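PDB 2CZQ: cutinase-like protein, which probably hydrolyses carboxylic esters, as a cutinase-like enzyme with the alpha/beta hydrolase fold. Local coordinates for residues A94-G99 / S148-W153; A58-I63 / A88-V93; G122-V127 / G152-T157. All blocks are in the same frame, centred on the assembly; numbering follows the deposited sequence.

Contact 2 is the most buried of the three. It joins two helices, 57-73 and 86-98, and its one polar link is a threonine hydroxyl on a helix carbonyl. Contact 1 takes the C-terminal end of the same helix 86-98 and packs it on the loop before strand 157-160. It is partly buried, and it mixes a tryptophan face, a glutamine side-chain hydrogen bond and a bridging water. Contact 3 uses the next part of that loop, sharing G152 and W153 with contact 1, and meets the turn that runs into strand 126-127. It is also partly buried and is made by van der Waals packing across the two segments. V149 of contact 1 touches V154 and T157 of contact 3.

Contact 1: residues A94-G99 / S148-W153; sequences ALQQLG and SVPSGW
L95 lies over one face of the W153 indole. Its CG is anti to the carbonyl carbon (chi1 -50°), and CD2 sits 3.6 Å from the centroid of the six-membered ring, almost on the ring normal, a CH-pi contact. CD1 lies below the CG-CD2 side of the indole, just outside the ring, and meets V149 CG1 at 4.1 Å. L95 CB packs against P150 CD at 3.8 Å, so the leucine fills the angle between the proline and the indole. L98 adds its CB beside W153 CZ2, approaching obliquely.

The indole nitrogen is turned to the end of the helix. W153 NE1 gives a weak bond to G99 O at 2.9 Å, bent to 126° at the hydrogen. A water in the plane of the ring, at its edge, donates to L95 O at 2.8 Å. It also accepts the second weak bond of W153 NE1.

At the other end, Q96 extends its chain to S148. Q96 NE2 bonds to S148 O at 3.1 Å, nearly straight at 171°. The acceptor lies in the amide plane of Q96, while the donor is tilted from the carbonyl plane of S148. The same NE2 bonds to Q146 O, so two carbonyls fix the amide. The Q96 and P150 side chains cross at about a right angle, with CG to CG at 4.0 Å.

Further out, F105 meets the W153 ring edge-to-face, and V108 and V111 of strand 108-114 touch the indole. G99 leaves the helix with positive phi, a backbone shape that suits glycine. The arrangement is a helix C-terminus packed on a connecting loop of the alpha/beta hydrolase fold. Helix 86-98, which follows the probable nucleophile elbow, is here covered by the loop leading into strand 157-160.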
loop_
_atom_site.group_PDB
_atom_site.type_symbol
_atom_site.label_atom_id
_atom_site.label_comp_id
_atom_site.label_asym_id
_atom_site.label_seq_id
_atom_site.Cartn_x
_atom_site.Cartn_y
_atom_site.Cartn_z
ATOM N N ALA A 94 8.198 0.081 6.785
ATOM C CA ALA A 94 7.644 1.141 7.628
ATOM C C ALA A 94 6.747 0.566 8.722
ATOM O O ALA A 94 6.828 0.989 9.873
ATOM C CB ALA A 94 6.886 2.179 6.799
ATOM N N LEU A 95 5.902 -0.406 8.380
ATOM C CA LEU A 95 5.032 -1.022 9.385
ATOM C C LEU A 95 5.855 -1.693 10.476
ATOM O O LEU A 95 5.538 -1.593 11.666
ATOM C CB LEU A 95 4.090 -2.050 8.766
ATOM C CG LEU A 95 3.282 -1.644 7.532
ATOM C CD1 LEU A 95 2.299 -2.746 7.176
ATOM C CD2 LEU A 95 2.558 -0.311 7.724
ATOM N N GLN A 96 6.916 -2.380 10.060
ATOM C CA GLN A 96 7.806 -3.059 10.993
ATOM C C GLN A 96 8.445 -2.074 11.970
ATOM O O GLN A 96 8.614 -2.381 13.151
ATOM C CB GLN A 96 8.882 -3.835 10.233
ATOM C CG GLN A 96 8.325 -4.960 9.366
ATOM C CD GLN A 96 9.347 -5.535 8.398
ATOM O OE1 GLN A 96 10.471 -5.040 8.292
ATOM N NE2 GLN A 96 8.951 -6.577 7.675
ATOM N N GLN A 97 8.784 -0.886 11.477
ATOM C CA GLN A 97 9.406 0.144 12.300
ATOM C C GLN A 97 8.401 0.900 13.162
ATOM O O GLN A 97 8.730 1.296 14.279
ATOM C CB GLN A 97 10.174 1.132 11.431
ATOM C CG GLN A 97 11.437 0.536 10.849
ATOM C CD GLN A 97 12.246 1.529 10.045
ATOM O OE1 GLN A 97 12.100 2.740 10.205
ATOM N NE2 GLN A 97 13.110 1.017 9.177
ATOM N N LEU A 98 7.194 1.110 12.650
ATOM C CA LEU A 98 6.176 1.843 13.398
ATOM C C LEU A 98 5.660 1.078 14.608
ATOM O O LEU A 98 5.276 1.677 15.609
ATOM C CB LEU A 98 5.003 2.222 12.499
ATOM C CG LEU A 98 5.262 3.316 11.461
ATOM C CD1 LEU A 98 4.080 3.428 10.518
ATOM C CD2 LEU A 98 5.575 4.656 12.111
ATOM N N GLY A 99 5.647 -0.246 14.520
ATOM C CA GLY A 99 5.080 -1.054 15.580
ATOM C C GLY A 99 3.569 -1.105 15.491
ATOM O O GLY A 99 2.973 -0.615 14.529
ATOM N N SER A 148 7.711 -9.487 6.533
ATOM C CA SER A 148 6.335 -9.426 6.073
ATOM C C SER A 148 5.555 -8.333 6.797
ATOM O O SER A 148 6.059 -7.694 7.724
ATOM C CB SER A 148 5.670 -10.776 6.335
ATOM O OG SER A 148 5.719 -11.088 7.715
ATOM N N VAL A 149 4.318 -8.122 6.356
ATOM C CA VAL A 149 3.367 -7.314 7.108
ATOM C C VAL A 149 3.268 -7.913 8.514
ATOM O O VAL A 149 2.954 -9.096 8.648
ATOM C CB VAL A 149 1.973 -7.346 6.434
ATOM C CG1 VAL A 149 0.926 -6.651 7.297
ATOM C CG2 VAL A 149 2.022 -6.723 5.044
ATOM N N PRO A 150 3.557 -7.142 9.565
ATOM C CA PRO A 150 3.455 -7.693 10.925
ATOM C C PRO A 150 2.034 -8.125 11.265
ATOM O O PRO A 150 1.065 -7.531 10.792
ATOM C CB PRO A 150 3.898 -6.533 11.818
ATOM C CG PRO A 150 4.697 -5.653 10.917
ATOM C CD PRO A 150 4.030 -5.744 9.569
ATOM N N SER A 151 1.919 -9.158 12.093
ATOM C CA SER A 151 0.617 -9.709 12.463
ATOM C C SER A 151 -0.374 -8.644 12.942
ATOM O O SER A 151 -1.551 -8.693 12.596
ATOM C CB SER A 151 0.764 -10.836 13.489
ATOM O OG SER A 151 1.293 -10.351 14.705
ATOM N N GLY A 152 0.108 -7.669 13.712
ATOM C CA GLY A 152 -0.743 -6.628 14.271
ATOM C C GLY A 152 -1.253 -5.600 13.272
ATOM O O GLY A 152 -2.090 -4.766 13.626
ATOM N N TRP A 153 -0.753 -5.662 12.036
ATOM C CA TRP A 153 -1.192 -4.796 10.941
ATOM C C TRP A 153 -2.128 -5.501 9.958
ATOM O O TRP A 153 -2.792 -4.845 9.150
ATOM C CB TRP A 153 0.020 -4.291 10.161
ATOM C CG TRP A 153 0.775 -3.186 10.816
ATOM C CD1 TRP A 153 1.832 -3.300 11.670
ATOM C CD2 TRP A 153 0.538 -1.789 10.660
ATOM N NE1 TRP A 153 2.273 -2.054 12.052
ATOM C CE2 TRP A 153 1.493 -1.108 11.440
ATOM C CE3 TRP A 153 -0.390 -1.037 9.927
ATOM C CZ2 TRP A 153 1.546 0.289 11.512
ATOM C CZ3 TRP A 153 -0.337 0.346 9.998
ATOM C CH2 TRP A 153 0.626 0.994 10.783
HETATM O O HOH W 1 4.607 -3.410 13.523
#

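Contact 2: residues A58-I63 / A88-V93; sequences AGTADI and AAATVV
T60 OG1 donates to A90 O at 2.8 Å. The hydroxyl lies in the carbonyl plane, on a lone pair, with a C=O...O angle of 116°. Chi1 of -66° sets OG1 beside its own backbone N and anti to the carbonyl carbon, facing helix 86-98. Carbon atoms of A90 and V93 lie beside the hydroxyl: T60 OG1 is 3.7 Å from A90 CB and 3.8 Å from V93 CB. The bond ties a side chain of one helix to the backbone of the other.

The CA atoms of T60 and A90 are 4.9 Å apart, and the two short axes come within 8.3 Å. G59 has no side chain, and its C atom lies 4.4 Å from A90 CB. A CB on G59 would come 3.6 Å from A90 CB, so the missing side chain leaves room for A90. One turn on from G59, I63 sends its CD1 to T91 OG1 at 3.8 Å, with the two side chains crossing at about a right angle. T91 OG1 has its polar partner in G87 O of its own helix.

The short axes of 58-63 and 88-93 cross at -57°. I63 and T91 both reach T14 of strand 9-14, and T91 also touches V111 and L113 of strand 108-114. This is helix-to-helix packing on one side of the parallel sheet of an alpha/beta hydrolase fold, close to the probable nucleophile elbow G83, S85 and G87.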
loop_
_atom_site.group_PDB
_atom_site.type_symbol
_atom_site.label_atom_id
_atom_site.label_comp_id
_atom_site.label_asym_id
_atom_site.label_seq_id
_atom_site.Cartn_x
_atom_site.Cartn_y
_atom_site.Cartn_z
ATOM N N ALA A 58 15.331 5.144 2.208
ATOM C CA ALA A 58 14.887 6.534 2.114
ATOM C C ALA A 58 13.371 6.622 1.918
ATOM O O ALA A 58 12.736 7.566 2.382
ATOM C CB ALA A 58 15.625 7.274 1.013
ATOM N N GLY A 59 12.793 5.642 1.230
ATOM C CA GLY A 59 11.353 5.585 1.042
ATOM C C GLY A 59 10.637 5.316 2.350
ATOM O O GLY A 59 9.710 6.037 2.722
ATOM N N THR A 60 11.070 4.284 3.063
ATOM C CA THR A 60 10.514 3.988 4.376
ATOM C C THR A 60 10.590 5.209 5.296
ATOM O O THR A 60 9.620 5.550 5.974
ATOM C CB THR A 60 11.273 2.804 4.982
ATOM O OG1 THR A 60 11.008 1.628 4.201
ATOM C CG2 THR A 60 10.808 2.502 6.419
ATOM N N ALA A 61 11.750 5.860 5.318
ATOM C CA ALA A 61 11.944 7.022 6.179
ATOM C C ALA A 61 10.989 8.156 5.819
ATOM O O ALA A 61 10.466 8.834 6.706
ATOM C CB ALA A 61 13.381 7.501 6.128
ATOM N N ASP A 62 10.758 8.367 4.526
ATOM C CA ASP A 62 9.912 9.469 4.102
ATOM C C ASP A 62 8.427 9.199 4.352
ATOM O O ASP A 62 7.674 10.126 4.650
ATOM C CB ASP A 62 10.190 9.847 2.653
ATOM C CG ASP A 62 9.603 11.176 2.289
ATOM O OD1 ASP A 62 9.912 12.177 2.982
ATOM O OD2 ASP A 62 8.819 11.285 1.326
ATOM N N ILE A 63 8.001 7.939 4.252
ATOM C CA ILE A 63 6.644 7.567 4.660
ATOM C C ILE A 63 6.416 7.979 6.116
ATOM O O ILE A 63 5.431 8.639 6.460
ATOM C CB ILE A 63 6.427 6.042 4.524
ATOM C CG1 ILE A 63 6.425 5.608 3.057
ATOM C CG2 ILE A 63 5.118 5.614 5.204
ATOM C CD1 ILE A 63 6.601 4.097 2.894
ATOM N N ALA A 88 5.887 -1.157 -2.154
ATOM C CA ALA A 88 5.211 -2.052 -1.221
ATOM C C ALA A 88 6.187 -2.537 -0.150
ATOM O O ALA A 88 5.857 -2.526 1.033
ATOM C CB ALA A 88 4.564 -3.225 -1.952
ATOM N N ALA A 89 7.386 -2.948 -0.560
ATOM C CA ALA A 89 8.412 -3.364 0.388
ATOM C C ALA A 89 8.761 -2.219 1.342
ATOM O O ALA A 89 8.848 -2.413 2.555
ATOM C CB ALA A 89 9.649 -3.862 -0.343
ATOM N N ALA A 90 8.934 -1.015 0.800
ATOM C CA ALA A 90 9.239 0.139 1.649
ATOM C C ALA A 90 8.142 0.379 2.686
ATOM O O ALA A 90 8.420 0.762 3.829
ATOM C CB ALA A 90 9.449 1.382 0.809
ATOM N N THR A 91 6.897 0.149 2.281
ATOM C CA THR A 91 5.751 0.307 3.170
ATOM C C THR A 91 5.737 -0.768 4.255
ATOM O O THR A 91 5.530 -0.466 5.432
ATOM C CB THR A 91 4.450 0.279 2.357
ATOM O OG1 THR A 91 4.450 1.356 1.407
ATOM C CG2 THR A 91 3.246 0.558 3.246
ATOM N N VAL A 92 5.958 -2.023 3.861
ATOM C CA VAL A 92 6.040 -3.124 4.815
ATOM C C VAL A 92 7.085 -2.829 5.893
ATOM O O VAL A 92 6.827 -3.009 7.084
ATOM C CB VAL A 92 6.350 -4.451 4.091
ATOM C CG1 VAL A 92 6.732 -5.541 5.084
ATOM C CG2 VAL A 92 5.162 -4.881 3.240
ATOM N N VAL A 93 8.256 -2.366 5.473
ATOM C CA VAL A 93 9.317 -2.069 6.425
ATOM C C VAL A 93 8.934 -0.892 7.326
ATOM O O VAL A 93 9.260 -0.892 8.515
ATOM C CB VAL A 93 10.674 -1.895 5.711
ATOM C CG1 VAL A 93 11.778 -1.512 6.694
ATOM C CG2 VAL A 93 11.037 -3.193 4.994
#

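Contact 3: residues G122-V127 / G152-T157; sequences GLTCNV and GWVSKT
C125 packs on the carbonyl oxygens of V154 and T157. Its CB lies 3.1 Å from T157 O and 3.6 Å from V154 O. The T157 side chain closes in as well, with CB to CB of C125 and T157 at 3.9 Å. Chi1 of C125, 52°, puts SG between its backbone N and carbonyl carbon. From there SG meets V154 CG1 at 3.9 Å. This is the tight and buried part of the contact, and C125 is its centre.

V154 spreads its two methyls over the turn. CG1 is anti to the backbone N, chi1 170°, and lies near C125 N as well as SG. CG2 turns to L123 CD1 at 4.2 Å, the two side chains crossing at about a right angle. This edge is looser. T124 is exposed, and its OG1 only skirts V154 CG1 at 3.9 Å.

Each segment is held in shape from within. L123 to N126 form a type I beta turn, with N126 N bonded to L123 O. In the other segment two donors grip W153 O. T157 OG1 reaches it at 2.8 Å from above the carbonyl plane, and K156 N comes from the opposite face. The bond from T157 OG1 holds that hydroxyl turned to W153, while CB and CG2 lie against C125.

The turn runs into strand 126-127 at N126, at the edge of the parallel sheet. The loop leads into strand 157-160 beside it. Backbone bonds of C125 and V127 with D159 tie the turn and strand 126-127 to strand 157-160. Next in the sheet comes strand 108-114, where V111 touches T157 and W153. W153, in the same loop, faces helix 86-98.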
loop_
_atom_site.group_PDB
_atom_site.type_symbol
_atom_site.label_atom_id
_atom_site.label_comp_id
_atom_site.label_asym_id
_atom_site.label_seq_id
_atom_site.Cartn_x
_atom_site.Cartn_y
_atom_site.Cartn_z
ATOM N N GLY A 122 -0.201 -17.144 3.266
ATOM C CA GLY A 122 -1.159 -17.445 4.313
ATOM C C GLY A 122 -1.764 -16.259 5.040
ATOM O O GLY A 122 -2.739 -16.435 5.760
ATOM N N LEU A 123 -1.221 -15.055 4.880
ATOM C CA LEU A 123 -1.805 -13.915 5.585
ATOM C C LEU A 123 -3.186 -13.607 5.033
ATOM O O LEU A 123 -3.384 -13.594 3.817
ATOM C CB LEU A 123 -0.912 -12.685 5.486
ATOM C CG LEU A 123 0.474 -12.768 6.124
ATOM C CD1 LEU A 123 1.140 -11.406 6.071
ATOM C CD2 LEU A 123 0.413 -13.285 7.560
ATOM N N THR A 124 -4.145 -13.348 5.919
ATOM C CA THR A 124 -5.521 -13.151 5.465
ATOM C C THR A 124 -5.797 -11.765 4.881
ATOM O O THR A 124 -6.903 -11.513 4.412
ATOM C CB THR A 124 -6.534 -13.488 6.557
ATOM O OG1 THR A 124 -6.195 -12.779 7.751
ATOM C CG2 THR A 124 -6.449 -14.970 6.928
ATOM N N CYS A 125 -4.793 -10.886 4.887
ATOM C CA CYS A 125 -4.839 -9.658 4.097
ATOM C C CYS A 125 -4.609 -9.933 2.610
ATOM O O CYS A 125 -4.818 -9.039 1.789
ATOM C CB CYS A 125 -3.797 -8.643 4.591
ATOM S SG CYS A 125 -2.105 -9.280 4.739
ATOM N N ASN A 126 -4.166 -11.143 2.263
ATOM C CA ASN A 126 -3.762 -11.436 0.892
ATOM C C ASN A 126 -4.966 -11.747 0.016
ATOM O O ASN A 126 -5.702 -12.702 0.281
ATOM C CB ASN A 126 -2.853 -12.671 0.827
ATOM C CG ASN A 126 -1.506 -12.520 1.535
ATOM O OD1 ASN A 126 -1.203 -11.417 2.001
ATOM N ND2 ASN A 126 -0.720 -13.576 1.633
ATOM N N VAL A 127 -5.138 -10.966 -1.044
ATOM C CA VAL A 127 -6.150 -11.250 -2.058
ATOM C C VAL A 127 -5.542 -11.149 -3.452
ATOM O O VAL A 127 -4.455 -10.578 -3.638
ATOM C CB VAL A 127 -7.382 -10.314 -1.957
ATOM C CG1 VAL A 127 -8.078 -10.453 -0.611
ATOM C CG2 VAL A 127 -7.003 -8.871 -2.240
ATOM N N GLY A 152 0.108 -7.669 13.712
ATOM C CA GLY A 152 -0.743 -6.628 14.271
ATOM C C GLY A 152 -1.253 -5.600 13.272
ATOM O O GLY A 152 -2.090 -4.766 13.626
ATOM N N TRP A 153 -0.753 -5.662 12.036
ATOM C CA TRP A 153 -1.192 -4.796 10.941
ATOM C C TRP A 153 -2.128 -5.501 9.958
ATOM O O TRP A 153 -2.792 -4.845 9.150
ATOM C CB TRP A 153 0.020 -4.291 10.161
ATOM C CG TRP A 153 0.775 -3.186 10.816
ATOM C CD1 TRP A 153 1.832 -3.300 11.670
ATOM C CD2 TRP A 153 0.538 -1.789 10.660
ATOM N NE1 TRP A 153 2.273 -2.054 12.052
ATOM C CE2 TRP A 153 1.493 -1.108 11.440
ATOM C CE3 TRP A 153 -0.390 -1.037 9.927
ATOM C CZ2 TRP A 153 1.546 0.289 11.512
ATOM C CZ3 TRP A 153 -0.337 0.346 9.998
ATOM C CH2 TRP A 153 0.626 0.994 10.783
ATOM N N VAL A 154 -2.168 -6.831 10.004
ATOM C CA VAL A 154 -2.858 -7.611 8.980
ATOM C C VAL A 154 -4.339 -7.238 8.839
ATOM O O VAL A 154 -4.851 -7.159 7.722
ATOM C CB VAL A 154 -2.664 -9.126 9.218
ATOM C CG1 VAL A 154 -3.577 -9.951 8.322
ATOM C CG2 VAL A 154 -1.206 -9.513 8.986
ATOM N N SER A 155 -5.015 -6.990 9.959
ATOM C CA SER A 155 -6.454 -6.736 9.933
ATOM C C SER A 155 -6.859 -5.450 9.210
ATOM O O SER A 155 -8.021 -5.297 8.840
ATOM C CB SER A 155 -7.037 -6.755 11.344
ATOM O OG SER A 155 -6.637 -5.611 12.069
ATOM N N LYS A 156 -5.914 -4.536 9.005
ATOM C CA LYS A 156 -6.211 -3.320 8.250
ATOM C C LYS A 156 -5.325 -3.181 7.008
ATOM O O LYS A 156 -5.120 -2.085 6.497
ATOM C CB LYS A 156 -6.172 -2.075 9.142
ATOM C CG LYS A 156 -4.829 -1.784 9.763
ATOM C CD LYS A 156 -4.949 -0.612 10.722
ATOM C CE LYS A 156 -3.660 -0.413 11.494
ATOM N NZ LYS A 156 -3.714 0.796 12.369
ATOM N N THR A 157 -4.836 -4.316 6.515
ATOM C CA THR A 157 -4.048 -4.378 5.296
ATOM C C THR A 157 -4.798 -5.168 4.233
ATOM O O THR A 157 -5.522 -6.125 4.535
ATOM C CB THR A 157 -2.688 -5.045 5.595
ATOM O OG1 THR A 157 -1.960 -4.241 6.531
ATOM C CG2 THR A 157 -1.792 -5.102 4.357
#